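Local coordinates for protein glycerol-3-phosphate dehydrogenase [NAD(P)+] (Coxiella burnetii, PDB 3K96) that probably catalyses the NAD(P)H-dependent reduction of dihydroxyacetone phosphate to sn-glycerol 3-phosphate, the precursor for phospholipid synthesis, at residues A[76-81]-A[167-172]; A[114-119]-A[144-149]; A[217-222]-A[245-250]; A[278-283]-A[299-304]. All blocks are in the same frame, centred on the assembly; numbering follows the deposited sequence. Where two conformers were deposited one is given.

In the fold
Interaction 1 opens first along the chain, in the loop between helix 62-71 and strand 87-90, and closes at the end of helix 165-169 with 85 residues between its segments, joining two distant parts of the N-terminal nucleotide-binding region. Inside that span lies interaction 2, a shorter closure between neighbouring helices packed on the beta-sheet. Interactions 3 and 4 follow in series in the helical C-terminal region; none of the four cross. Interactions 3 and 4 touch where Asn217 meets Asn281, and Ile221 also packs there. Interaction 4 in turn reaches back across the two regions, with Gln303 against Tyr77 of interaction 1. Interaction 2 stays apart, its nearest atoms about 11 Å from interaction 3.

Interaction 1: A[76-81]-A[167-172]; sequences RYLPNY and EVAANL
Tyr81 and Ala169 mark the closest backbone approach, their CA atoms 6.9 Å apart. Residues 78-81 form a type II beta turn, whereas 167-172 is the C-terminal end of helix 165-169: Asn171 takes a positive phi, and the amides of Asn171 and Leu172 bond back to the carbonyls of Val168 and Glu167, a Schellman motif. No hydrogen bond joins the two segments, so the contact rests on side-chain packing. Ala169 CB sits over the middle of the Tyr81 ring, 3.6 Å from the ring centroid and only 6° from the ring normal, a well-centred CH-pi contact. With chi1 at -67°, Tyr81 CG is anti to its own carbonyl carbon, and the ring is laid flat across the helix end. Its CE1 comes within 3.4 Å of Ala169 O, an oxygen that accepts a hydrogen bond from Arg50 NH2. Farther out, Tyr81 OH lies 3.5 Å from Ala170 CB. Leu78 adds one methyl, CD2, at 3.9 Å from Ala169 CB, and also packs on Thr42 and Leu46 of helix 39-49. Glu167 accepts from Ser233 N and Asn234 N of the second subunit, placing this helix end at the dimer interface. With the Leu78 side chain about 5 Å from those of Ser39 and Ala165, both predicted NADPH-binding residues, the contact probably borders the dinucleotide site of a Rossmann-type fold.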
loop_
_atom_site.group_PDB
_atom_site.type_symbol
_atom_site.label_atom_id
_atom_site.label_comp_id
_atom_site.label_asym_id
_atom_site.label_seq_id
_atom_site.Cartn_x
_atom_site.Cartn_y
_atom_site.Cartn_z
ATOM N N ARG A 76 -7.966 -27.224 -13.120
ATOM C CA ARG A 76 -6.568 -26.998 -12.802
ATOM C C ARG A 76 -6.281 -25.656 -12.205
ATOM O O ARG A 76 -5.430 -25.568 -11.341
ATOM C CB ARG A 76 -5.674 -27.060 -14.028
ATOM C CG ARG A 76 -5.514 -28.394 -14.611
ATOM C CD ARG A 76 -4.449 -28.385 -15.676
ATOM N NE ARG A 76 -4.444 -29.678 -16.331
ATOM C CZ ARG A 76 -3.594 -30.033 -17.280
ATOM N NH1 ARG A 76 -2.654 -29.190 -17.705
ATOM N NH2 ARG A 76 -3.685 -31.243 -17.802
ATOM N N TYR A 77 -6.959 -24.608 -12.679
ATOM C CA TYR A 77 -6.612 -23.250 -12.254
ATOM C C TYR A 77 -7.716 -22.388 -11.658
ATOM O O TYR A 77 -7.416 -21.385 -11.049
ATOM C CB TYR A 77 -5.923 -22.497 -13.424
ATOM C CG TYR A 77 -4.657 -23.174 -13.912
ATOM C CD1 TYR A 77 -3.522 -23.200 -13.127
ATOM C CD2 TYR A 77 -4.597 -23.782 -15.157
ATOM C CE1 TYR A 77 -2.368 -23.837 -13.553
ATOM C CE2 TYR A 77 -3.442 -24.413 -15.599
ATOM C CZ TYR A 77 -2.333 -24.438 -14.790
ATOM O OH TYR A 77 -1.170 -25.062 -15.203
ATOM N N LEU A 78 -8.976 -22.751 -11.824
ATOM C CA LEU A 78 -10.058 -21.967 -11.239
ATOM C C LEU A 78 -11.242 -22.893 -10.953
ATOM O O LEU A 78 -12.325 -22.742 -11.539
ATOM C CB LEU A 78 -10.475 -20.816 -12.176
ATOM C CG LEU A 78 -11.261 -19.637 -11.576
ATOM C CD1 LEU A 78 -10.371 -18.885 -10.594
ATOM C CD2 LEU A 78 -11.770 -18.666 -12.657
ATOM N N PRO A 79 -11.034 -23.874 -10.055
ATOM C CA PRO A 79 -12.098 -24.807 -9.725
ATOM C C PRO A 79 -13.238 -24.105 -9.020
ATOM O O PRO A 79 -13.033 -23.038 -8.425
ATOM C CB PRO A 79 -11.414 -25.811 -8.778
ATOM C CG PRO A 79 -10.282 -25.047 -8.160
ATOM C CD PRO A 79 -9.804 -24.134 -9.281
ATOM N N ASN A 80 -14.425 -24.692 -9.137
ATOM C CA ASN A 80 -15.660 -24.220 -8.510
ATOM C C ASN A 80 -16.402 -23.093 -9.242
ATOM O O ASN A 80 -17.352 -22.539 -8.700
ATOM C CB ASN A 80 -15.413 -23.819 -7.053
ATOM C CG ASN A 80 -14.785 -24.929 -6.247
ATOM O OD1 ASN A 80 -13.796 -24.708 -5.553
ATOM N ND2 ASN A 80 -15.329 -26.139 -6.361
ATOM N N TYR A 81 -15.964 -22.749 -10.448
ATOM C CA TYR A 81 -16.628 -21.716 -11.244
ATOM C C TYR A 81 -16.938 -22.245 -12.651
ATOM O O TYR A 81 -16.160 -22.011 -13.583
ATOM C CB TYR A 81 -15.770 -20.442 -11.301
ATOM C CG TYR A 81 -15.670 -19.807 -9.952
ATOM C CD1 TYR A 81 -16.717 -19.064 -9.451
ATOM C CD2 TYR A 81 -14.549 -19.991 -9.149
ATOM C CE1 TYR A 81 -16.653 -18.501 -8.198
ATOM C CE2 TYR A 81 -14.485 -19.438 -7.898
ATOM C CZ TYR A 81 -15.545 -18.692 -7.431
ATOM O OH TYR A 81 -15.490 -18.128 -6.186
ATOM N N GLU A 167 -11.184 -13.751 -6.588
ATOM C CA GLU A 167 -12.167 -12.732 -6.156
ATOM C C GLU A 167 -12.998 -12.193 -7.332
ATOM O O GLU A 167 -14.186 -11.861 -7.175
ATOM C CB GLU A 167 -11.488 -11.580 -5.392
ATOM C CG GLU A 167 -10.825 -12.038 -4.055
ATOM C CD GLU A 167 -10.333 -10.866 -3.175
ATOM O OE1 GLU A 167 -10.130 -9.760 -3.717
ATOM O OE2 GLU A 167 -10.164 -11.066 -1.931
ATOM N N VAL A 168 -12.366 -12.108 -8.497
ATOM C CA VAL A 168 -13.072 -11.682 -9.703
ATOM C C VAL A 168 -14.104 -12.768 -10.039
ATOM O O VAL A 168 -15.261 -12.455 -10.263
ATOM C CB VAL A 168 -12.117 -11.417 -10.877
ATOM C CG1 VAL A 168 -12.913 -11.252 -12.227
ATOM C CG2 VAL A 168 -11.248 -10.207 -10.561
ATOM N N ALA A 169 -13.702 -14.037 -10.007
ATOM C CA ALA A 169 -14.642 -15.139 -10.301
ATOM C C ALA A 169 -15.821 -15.117 -9.337
ATOM O O ALA A 169 -16.955 -15.430 -9.724
ATOM C CB ALA A 169 -13.939 -16.513 -10.257
ATOM N N ALA A 170 -15.552 -14.725 -8.082
ATOM C CA ALA A 170 -16.581 -14.645 -7.061
ATOM C C ALA A 170 -17.406 -13.389 -7.192
ATOM O O ALA A 170 -18.326 -13.177 -6.427
ATOM C CB ALA A 170 -15.951 -14.742 -5.631
ATOM N N ASN A 171 -17.069 -12.546 -8.153
ATOM C CA ASN A 171 -17.802 -11.314 -8.397
ATOM C C ASN A 171 -17.688 -10.281 -7.264
ATOM O O ASN A 171 -18.609 -9.512 -7.038
ATOM C CB ASN A 171 -19.274 -11.595 -8.707
ATOM C CG ASN A 171 -19.979 -10.412 -9.337
ATOM O OD1 ASN A 171 -19.420 -9.725 -10.186
ATOM N ND2 ASN A 171 -21.221 -10.190 -8.945
ATOM N N LEU A 172 -16.554 -10.286 -6.569
ATOM C CA LEU A 172 -16.261 -9.275 -5.550
ATOM C C LEU A 172 -15.756 -7.996 -6.261
ATOM O O LEU A 172 -15.135 -8.088 -7.319
ATOM C CB LEU A 172 -15.220 -9.807 -4.572
ATOM C CG LEU A 172 -15.737 -10.948 -3.701
ATOM C CD1 LEU A 172 -14.623 -11.602 -2.881
ATOM C CD2 LEU A 172 -16.906 -10.485 -2.778
#

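Interaction 2: A[114-119]-A[144-149]; sequences EVITRM and HEVVAT
Two successive beta-alpha-beta crossovers of the Rossmann-type sheet put helices 109-119 and 143-151 side by side, and Ile116 meets Val146 and Val147 where they come together. The helices are close here: the CA atoms of Ile116 and Val147 are 6.8 Å apart. Ile116 divides its branches between the two valines. Its CG2 lies 4.0 Å from Val146 CG1, which also comes within 4.1 Å of Ile116 CG1. The delta methyl goes elsewhere: chi2 of -58° folds CD1 over to Val147 CG2, 3.9 Å away, and these two side chains meet roughly at right angles. Behind the contact, Ile116 packs on Ile105 of strand 102-105, and Val147 on Ile129 and Trp131 of strand 128-131, which ties both helices to neighbouring strands. On the outer side of the first helix, Arg118 folds back so that NH1 donates to Glu114 O at 2.9 Å with an N-H...O angle of 158°; Arg118 N reaches the same oxygen from the other face of the carbonyl plane. Across the contact itself the closest approaches are all between aliphatic carbons and no hydrogen bonds are involved, which implies cohesion by dispersion and exclusion of water.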
loop_
_atom_site.group_PDB
_atom_site.type_symbol
_atom_site.label_atom_id
_atom_site.label_comp_id
_atom_site.label_asym_id
_atom_site.label_seq_id
_atom_site.Cartn_x
_atom_site.Cartn_y
_atom_site.Cartn_z
ATOM N N GLU A 114 6.752 -16.770 -27.118
ATOM C CA GLU A 114 6.337 -17.983 -27.821
ATOM C C GLU A 114 4.957 -17.857 -28.465
ATOM O O GLU A 114 4.758 -18.245 -29.620
ATOM C CB GLU A 114 6.349 -19.200 -26.883
ATOM C CG GLU A 114 7.743 -19.783 -26.539
ATOM C CD GLU A 114 8.553 -18.963 -25.539
ATOM O OE1 GLU A 114 8.012 -18.033 -24.883
ATOM O OE2 GLU A 114 9.751 -19.280 -25.396
ATOM N N VAL A 115 4.008 -17.318 -27.710
ATOM C CA VAL A 115 2.644 -17.156 -28.179
ATOM C C VAL A 115 2.601 -16.141 -29.339
ATOM O O VAL A 115 1.967 -16.393 -30.359
ATOM C CB VAL A 115 1.694 -16.702 -27.065
ATOM C CG1 VAL A 115 0.294 -16.531 -27.626
ATOM C CG2 VAL A 115 1.701 -17.719 -25.937
ATOM N N ILE A 116 3.276 -15.003 -29.184
ATOM C CA ILE A 116 3.305 -14.001 -30.247
ATOM C C ILE A 116 3.899 -14.609 -31.532
ATOM O O ILE A 116 3.367 -14.424 -32.608
ATOM C CB ILE A 116 4.095 -12.761 -29.818
ATOM C CG1 ILE A 116 3.299 -11.958 -28.757
ATOM C CG2 ILE A 116 4.394 -11.851 -31.009
ATOM C CD1 ILE A 116 1.890 -11.495 -29.211
ATOM N N THR A 117 4.981 -15.372 -31.390
ATOM C CA THR A 117 5.617 -15.997 -32.522
ATOM C C THR A 117 4.616 -16.881 -33.299
ATOM O O THR A 117 4.520 -16.814 -34.527
ATOM C CB THR A 117 6.843 -16.818 -32.084
ATOM O OG1 THR A 117 7.856 -15.946 -31.542
ATOM C CG2 THR A 117 7.438 -17.581 -33.273
ATOM N N ARG A 118 3.865 -17.680 -32.556
ATOM C CA ARG A 118 2.888 -18.598 -33.110
ATOM C C ARG A 118 1.668 -17.905 -33.701
ATOM O O ARG A 118 0.942 -18.487 -34.514
ATOM C CB ARG A 118 2.512 -19.610 -32.039
ATOM C CG ARG A 118 3.679 -20.529 -31.792
ATOM C CD ARG A 118 3.627 -21.341 -30.515
ATOM N NE ARG A 118 4.770 -22.269 -30.489
ATOM C CZ ARG A 118 6.046 -21.912 -30.293
ATOM N NH1 ARG A 118 6.394 -20.626 -30.118
ATOM N NH2 ARG A 118 6.993 -22.846 -30.301
ATOM N N MET A 119 1.455 -16.655 -33.322
ATOM C CA MET A 119 0.358 -15.909 -33.879
ATOM C C MET A 119 0.709 -15.292 -35.225
ATOM O O MET A 119 -0.190 -14.845 -35.917
ATOM C CB MET A 119 -0.066 -14.793 -32.939
ATOM C CG MET A 119 -0.640 -15.309 -31.643
ATOM S SD MET A 119 -0.900 -14.034 -30.392
ATOM C CE MET A 119 -2.093 -12.964 -31.192
ATOM N N HIS A 144 4.379 -4.449 -25.406
ATOM C CA HIS A 144 3.822 -3.764 -26.590
ATOM C C HIS A 144 4.836 -3.748 -27.725
ATOM O O HIS A 144 4.468 -3.733 -28.908
ATOM C CB HIS A 144 3.367 -2.341 -26.283
ATOM C CG HIS A 144 4.485 -1.364 -26.173
ATOM N ND1 HIS A 144 5.018 -0.975 -24.969
ATOM C CD2 HIS A 144 5.200 -0.716 -27.127
ATOM C CE1 HIS A 144 6.009 -0.125 -25.177
ATOM N NE2 HIS A 144 6.143 0.045 -26.480
ATOM N N GLU A 145 6.117 -3.739 -27.375
ATOM C CA GLU A 145 7.157 -3.756 -28.365
ATOM C C GLU A 145 7.221 -5.132 -29.050
ATOM O O GLU A 145 7.387 -5.215 -30.292
ATOM C CB GLU A 145 8.505 -3.319 -27.767
ATOM C CG GLU A 145 9.602 -3.190 -28.805
ATOM C CD GLU A 145 10.354 -4.475 -29.033
ATOM O OE1 GLU A 145 10.779 -5.074 -28.018
ATOM O OE2 GLU A 145 10.563 -4.872 -30.208
ATOM N N VAL A 146 7.060 -6.205 -28.277
ATOM C CA VAL A 146 7.052 -7.526 -28.868
ATOM C C VAL A 146 5.846 -7.609 -29.814
ATOM O O VAL A 146 5.963 -8.080 -30.947
ATOM C CB VAL A 146 6.955 -8.631 -27.832
ATOM C CG1 VAL A 146 6.881 -9.982 -28.522
ATOM C CG2 VAL A 146 8.159 -8.556 -26.820
ATOM N N VAL A 147 4.693 -7.128 -29.360
ATOM C CA VAL A 147 3.519 -7.177 -30.192
ATOM C C VAL A 147 3.720 -6.333 -31.477
ATOM O O VAL A 147 3.539 -6.838 -32.598
ATOM C CB VAL A 147 2.234 -6.745 -29.450
ATOM C CG1 VAL A 147 1.081 -6.680 -30.428
ATOM C CG2 VAL A 147 1.870 -7.724 -28.293
ATOM N N ALA A 148 4.124 -5.074 -31.316
ATOM C CA ALA A 148 4.297 -4.174 -32.458
ATOM C C ALA A 148 5.386 -4.642 -33.437
ATOM O O ALA A 148 5.150 -4.720 -34.649
ATOM C CB ALA A 148 4.579 -2.740 -31.986
ATOM N N THR A 149 6.564 -4.969 -32.915
ATOM C CA THR A 149 7.670 -5.423 -33.753
ATOM C C THR A 149 7.381 -6.717 -34.516
ATOM O O THR A 149 7.646 -6.807 -35.708
ATOM C CB THR A 149 8.938 -5.615 -32.904
ATOM O OG1 THR A 149 9.295 -4.354 -32.355
ATOM C CG2 THR A 149 10.121 -6.163 -33.734
#

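Interaction 3: A[217-222]-A[245-250]; sequences NILAIA and TEMGRL
Apolar packing between Leu219 and Met247 carries the direct contact: Leu219 CD1 and Met247 CE approach to 4.0 Å. Because the helices are well separated, with the CA atoms of these residues 9.3 Å apart, the methionine spans much of the distance. Its CG lies anti to the backbone N (chi1 -178°), the chain runs out straight, and a bend at chi3 of -70° turns the CE methyl onto the leucine. Both residues also pack on Leu270 of helix 264-275, and Leu219 touches Leu327 of helix 326-336, so the methyls meet among four helices. Among polar groups, Glu246 brings OE1 only to 4.5 Å from Leu219 CD2. Its buried carboxylate is satisfied elsewhere, OE1 by Thr328 OG1 and OE2 by Leu327 N; the partial positive charge at the N-terminal end of helix 326-336 would probably favour it. Helix 206-228 is kinked where the amides of Asn217 and Ile218 lack bonds to the preceding turn. Just before this kink is Lys216, the predicted proton acceptor, its side chain about 4 Å from that of Met247. Packing of helix on helix forms the all-helical C-terminal region of this dehydrogenase family, here beside the predicted active-site Lys216.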
loop_
_atom_site.group_PDB
_atom_site.type_symbol
_atom_site.label_atom_id
_atom_site.label_comp_id
_atom_site.label_asym_id
_atom_site.label_seq_id
_atom_site.Cartn_x
_atom_site.Cartn_y
_atom_site.Cartn_z
ATOM N N ASN A 217 5.917 -8.014 -8.878
ATOM C CA ASN A 217 6.180 -9.353 -8.351
ATOM C C ASN A 217 7.572 -9.509 -7.772
ATOM O O ASN A 217 7.796 -10.358 -6.932
ATOM C CB ASN A 217 5.962 -10.415 -9.403
ATOM C CG ASN A 217 4.502 -10.633 -9.711
ATOM O OD1 ASN A 217 3.618 -10.406 -8.871
ATOM N ND2 ASN A 217 4.238 -11.115 -10.907
ATOM N N ILE A 218 8.502 -8.707 -8.263
ATOM C CA ILE A 218 9.847 -8.667 -7.743
ATOM C C ILE A 218 9.748 -8.097 -6.313
ATOM O O ILE A 218 10.363 -8.606 -5.364
ATOM C CB ILE A 218 10.734 -7.705 -8.571
ATOM C CG1 ILE A 218 10.812 -8.147 -10.059
ATOM C CG2 ILE A 218 12.119 -7.607 -7.934
ATOM C CD1 ILE A 218 11.496 -7.106 -10.980
ATOM N N LEU A 219 8.956 -7.045 -6.162
ATOM C CA LEU A 219 8.768 -6.420 -4.841
ATOM C C LEU A 219 8.006 -7.363 -3.903
ATOM O O LEU A 219 8.255 -7.378 -2.697
ATOM C CB LEU A 219 8.095 -5.058 -4.967
ATOM C CG LEU A 219 8.883 -4.103 -5.886
ATOM C CD1 LEU A 219 8.198 -2.734 -6.033
ATOM C CD2 LEU A 219 10.313 -3.926 -5.398
ATOM N N ALA A 220 7.108 -8.169 -4.464
ATOM C CA ALA A 220 6.368 -9.156 -3.684
ATOM C C ALA A 220 7.332 -10.188 -3.107
ATOM O O ALA A 220 7.171 -10.630 -1.982
ATOM C CB ALA A 220 5.301 -9.837 -4.561
ATOM N N ILE A 221 8.344 -10.571 -3.886
ATOM C CA ILE A 221 9.333 -11.510 -3.391
ATOM C C ILE A 221 10.119 -10.841 -2.267
ATOM O O ILE A 221 10.295 -11.439 -1.207
ATOM C CB ILE A 221 10.275 -12.005 -4.472
ATOM C CG1 ILE A 221 9.508 -12.844 -5.513
ATOM C CG2 ILE A 221 11.397 -12.854 -3.859
ATOM C CD1 ILE A 221 10.427 -13.334 -6.656
ATOM N N ALA A 222 10.541 -9.597 -2.485
ATOM C CA ALA A 222 11.304 -8.852 -1.481
ATOM C C ALA A 222 10.533 -8.713 -0.172
ATOM O O ALA A 222 11.060 -9.004 0.898
ATOM C CB ALA A 222 11.691 -7.469 -2.016
ATOM N N THR A 245 9.355 3.698 -5.205
ATOM C CA THR A 245 10.385 4.633 -5.694
ATOM C C THR A 245 11.175 4.076 -6.889
ATOM O O THR A 245 11.396 4.789 -7.880
ATOM C CB THR A 245 11.357 5.045 -4.554
ATOM O OG1 THR A 245 10.609 5.696 -3.515
ATOM C CG2 THR A 245 12.448 5.989 -5.066
ATOM N N GLU A 246 11.620 2.815 -6.831
ATOM C CA GLU A 246 12.370 2.288 -7.994
ATOM C C GLU A 246 11.452 1.968 -9.158
ATOM O O GLU A 246 11.868 2.055 -10.324
ATOM C CB GLU A 246 13.319 1.122 -7.646
ATOM C CG GLU A 246 12.718 -0.158 -7.216
ATOM C CD GLU A 246 13.785 -1.109 -6.647
ATOM O OE1 GLU A 246 14.014 -2.184 -7.237
ATOM O OE2 GLU A 246 14.416 -0.757 -5.618
ATOM N N MET A 247 10.211 1.602 -8.853
ATOM C CA MET A 247 9.226 1.362 -9.896
ATOM C C MET A 247 9.064 2.719 -10.643
ATOM O O MET A 247 9.076 2.767 -11.858
ATOM C CB MET A 247 7.894 0.898 -9.295
ATOM C CG MET A 247 6.790 0.577 -10.310
ATOM S SD MET A 247 5.202 0.167 -9.521
ATOM C CE MET A 247 5.588 -1.424 -8.804
ATOM N N GLY A 248 8.985 3.812 -9.890
ATOM C CA GLY A 248 8.815 5.148 -10.482
ATOM C C GLY A 248 9.991 5.564 -11.355
ATOM O O GLY A 248 9.809 6.191 -12.414
ATOM N N ARG A 249 11.199 5.197 -10.925
ATOM C CA ARG A 249 12.410 5.516 -11.676
ATOM C C ARG A 249 12.403 4.816 -13.045
ATOM O O ARG A 249 12.708 5.418 -14.078
ATOM C CB ARG A 249 13.653 5.119 -10.871
ATOM C CG ARG A 249 14.937 5.611 -11.487
ATOM C CD ARG A 249 16.176 5.418 -10.565
ATOM N NE ARG A 249 16.026 6.107 -9.285
ATOM C CZ ARG A 249 15.834 5.520 -8.110
ATOM N NH1 ARG A 249 15.703 6.272 -7.026
ATOM N NH2 ARG A 249 15.802 4.196 -7.995
ATOM N N LEU A 250 12.065 3.541 -13.040
ATOM C CA LEU A 250 11.981 2.779 -14.253
ATOM C C LEU A 250 10.908 3.371 -15.188
ATOM O O LEU A 250 11.147 3.577 -16.386
ATOM C CB LEU A 250 11.644 1.337 -13.926
ATOM C CG LEU A 250 11.560 0.394 -15.130
ATOM C CD1 LEU A 250 12.904 0.333 -15.827
ATOM C CD2 LEU A 250 11.094 -1.003 -14.704
#

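Interaction 4: A[278-283]-A[299-304]; sequences QSRNRR and QAIGQA
The Arg280 guanidinium lies between two side chains, with Gln303 over one face and Arg283 over the other. Gln303 CD stands 3.5 Å above the centre of the plane, its amide inclined by 54° to the guanidinium, while Arg283 NH2 is 3.7 Å from the plane on the opposite side, displaced toward the rim. Ile301 CG2 lies at the edge, in the plane, 3.8 Å from Arg280 NH1. Gln303 OE1 is only 2.8 Å from Arg280 NE, but it comes down on the face instead of along an N-H, so no hydrogen bond is formed. All of this guanidinium geometry describes one of two deposited conformers of Arg280, and the very short approach is doubtful. Gln303 gets its amide there with chi1 at 71°, which places CG between its backbone N and carbonyl carbon, and an extended chain beyond. Ile301 makes a second contact through CD1, 3.7 Å from Arg280 O. In this conformer a water accepts from Arg280 NH1 at 2.7 Å and appears to bridge to Ile301 O, though that second distance is too short to trust. At the helix start, Ser279 is the N-cap, its OG accepting from Arg282 N at 3.2 Å and 150°, and Asn281 OD1 accepts from Gly307 N. Ser279, Arg280 and Asn281 are predicted to bind sn-glycerol 3-phosphate, and Arg280 also NADPH. The chemistry is that of a cationic group covered on one face by the inclined Gln303 amide and touched at its edge by Ile301, with no direct hydrogen bond across the contact; its two conformers suggest that it may be able to shift.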
loop_
_atom_site.group_PDB
_atom_site.type_symbol
_atom_site.label_atom_id
_atom_site.label_comp_id
_atom_site.label_asym_id
_atom_site.label_seq_id
_atom_site.Cartn_x
_atom_site.Cartn_y
_atom_site.Cartn_z
ATOM N N GLN A 278 -2.598 -14.992 -1.113
ATOM C CA GLN A 278 -2.819 -15.606 -2.439
ATOM C C GLN A 278 -1.692 -15.381 -3.444
ATOM O O GLN A 278 -1.647 -16.022 -4.486
ATOM C CB GLN A 278 -4.133 -15.103 -3.055
ATOM C CG GLN A 278 -5.353 -15.420 -2.232
ATOM C CD GLN A 278 -5.596 -16.896 -2.127
ATOM O OE1 GLN A 278 -5.759 -17.427 -1.030
ATOM N NE2 GLN A 278 -5.582 -17.584 -3.266
ATOM N N SER A 279 -0.788 -14.476 -3.129
ATOM C CA SER A 279 0.310 -14.172 -4.018
ATOM C C SER A 279 1.373 -15.256 -3.930
ATOM O O SER A 279 2.051 -15.374 -2.900
ATOM C CB SER A 279 0.916 -12.813 -3.623
ATOM O OG SER A 279 2.080 -12.500 -4.381
ATOM N N ARG A 280 1.523 -16.024 -5.001
ATOM C CA ARG A 280 2.518 -17.083 -5.063
ATOM C C ARG A 280 3.951 -16.554 -5.025
ATOM O O ARG A 280 4.863 -17.249 -4.582
ATOM C CB ARG A 280 2.303 -17.906 -6.328
ATOM C CG ARG A 280 0.949 -18.592 -6.314
ATOM C CD ARG A 280 0.554 -19.201 -7.621
ATOM N NE ARG A 280 -0.728 -19.871 -7.462
ATOM C CZ ARG A 280 -0.872 -21.129 -7.064
ATOM N NH1 ARG A 280 0.190 -21.878 -6.797
ATOM N NH2 ARG A 280 -2.085 -21.645 -6.954
ATOM N N ASN A 281 4.147 -15.336 -5.523
ATOM C CA ASN A 281 5.469 -14.722 -5.534
ATOM C C ASN A 281 5.820 -14.311 -4.114
ATOM O O ASN A 281 6.956 -14.427 -3.697
ATOM C CB ASN A 281 5.522 -13.568 -6.505
ATOM C CG ASN A 281 5.452 -14.026 -7.927
ATOM O OD1 ASN A 281 6.342 -14.726 -8.399
ATOM N ND2 ASN A 281 4.396 -13.647 -8.622
ATOM N N ARG A 282 4.809 -13.885 -3.364
ATOM C CA ARG A 282 5.004 -13.545 -1.971
ATOM C C ARG A 282 5.269 -14.820 -1.121
ATOM O O ARG A 282 6.099 -14.814 -0.214
ATOM C CB ARG A 282 3.793 -12.760 -1.461
ATOM C CG ARG A 282 3.831 -12.514 0.023
ATOM C CD ARG A 282 2.684 -11.602 0.496
ATOM N NE ARG A 282 2.450 -11.886 1.891
ATOM C CZ ARG A 282 3.244 -11.484 2.860
ATOM N NH1 ARG A 282 4.318 -10.747 2.571
ATOM N NH2 ARG A 282 2.970 -11.824 4.117
ATOM N N ARG A 283 4.586 -15.915 -1.432
ATOM C CA ARG A 283 4.777 -17.142 -0.661
ATOM C C ARG A 283 6.170 -17.713 -0.945
ATOM O O ARG A 283 6.826 -18.262 -0.048
ATOM C CB ARG A 283 3.671 -18.145 -0.917
ATOM C CG ARG A 283 2.278 -17.613 -0.503
ATOM C CD ARG A 283 1.248 -18.751 -0.235
ATOM N NE ARG A 283 1.117 -19.689 -1.342
ATOM C CZ ARG A 283 0.269 -19.543 -2.355
ATOM N NH1 ARG A 283 -0.534 -18.481 -2.415
ATOM N NH2 ARG A 283 0.225 -20.450 -3.317
ATOM N N GLN A 299 9.481 -25.957 -6.005
ATOM C CA GLN A 299 8.914 -27.307 -6.148
ATOM C C GLN A 299 7.708 -27.480 -5.250
ATOM O O GLN A 299 6.709 -28.081 -5.655
ATOM C CB GLN A 299 9.930 -28.378 -5.832
ATOM C CG GLN A 299 11.031 -28.477 -6.849
ATOM C CD GLN A 299 12.135 -29.398 -6.398
ATOM O OE1 GLN A 299 12.542 -29.395 -5.218
ATOM N NE2 GLN A 299 12.641 -30.186 -7.323
ATOM N N ALA A 300 7.805 -26.964 -4.027
ATOM C CA ALA A 300 6.711 -27.040 -3.086
ATOM C C ALA A 300 5.477 -26.326 -3.650
ATOM O O ALA A 300 4.357 -26.837 -3.570
ATOM C CB ALA A 300 7.135 -26.436 -1.723
ATOM N N ILE A 301 5.676 -25.145 -4.226
ATOM C CA ILE A 301 4.565 -24.388 -4.826
ATOM C C ILE A 301 3.950 -25.173 -5.999
ATOM O O ILE A 301 2.730 -25.163 -6.201
ATOM C CB ILE A 301 5.014 -22.976 -5.252
ATOM C CG1 ILE A 301 5.334 -22.139 -4.002
ATOM C CG2 ILE A 301 3.908 -22.267 -6.085
ATOM C CD1 ILE A 301 5.946 -20.752 -4.291
ATOM N N GLY A 302 4.790 -25.880 -6.741
ATOM C CA GLY A 302 4.328 -26.710 -7.859
ATOM C C GLY A 302 4.323 -25.933 -9.156
ATOM O O GLY A 302 5.286 -25.962 -9.908
ATOM N N GLN A 303 3.257 -25.198 -9.405
ATOM C CA GLN A 303 3.167 -24.429 -10.653
ATOM C C GLN A 303 4.176 -23.280 -10.712
ATOM O O GLN A 303 4.471 -22.628 -9.714
ATOM C CB GLN A 303 1.747 -23.915 -10.895
ATOM C CG GLN A 303 1.292 -22.804 -9.981
ATOM C CD GLN A 303 -0.104 -22.281 -10.348
ATOM O OE1 GLN A 303 -0.536 -21.219 -9.877
ATOM N NE2 GLN A 303 -0.802 -23.018 -11.200
ATOM N N ALA A 304 4.710 -23.077 -11.909
ATOM C CA ALA A 304 5.686 -22.039 -12.208
ATOM C C ALA A 304 5.248 -20.680 -11.701
ATOM O O ALA A 304 4.060 -20.344 -11.763
ATOM C CB ALA A 304 5.885 -21.962 -13.718
HETATM O O HOH W 1 0.765 -23.961 -5.110
#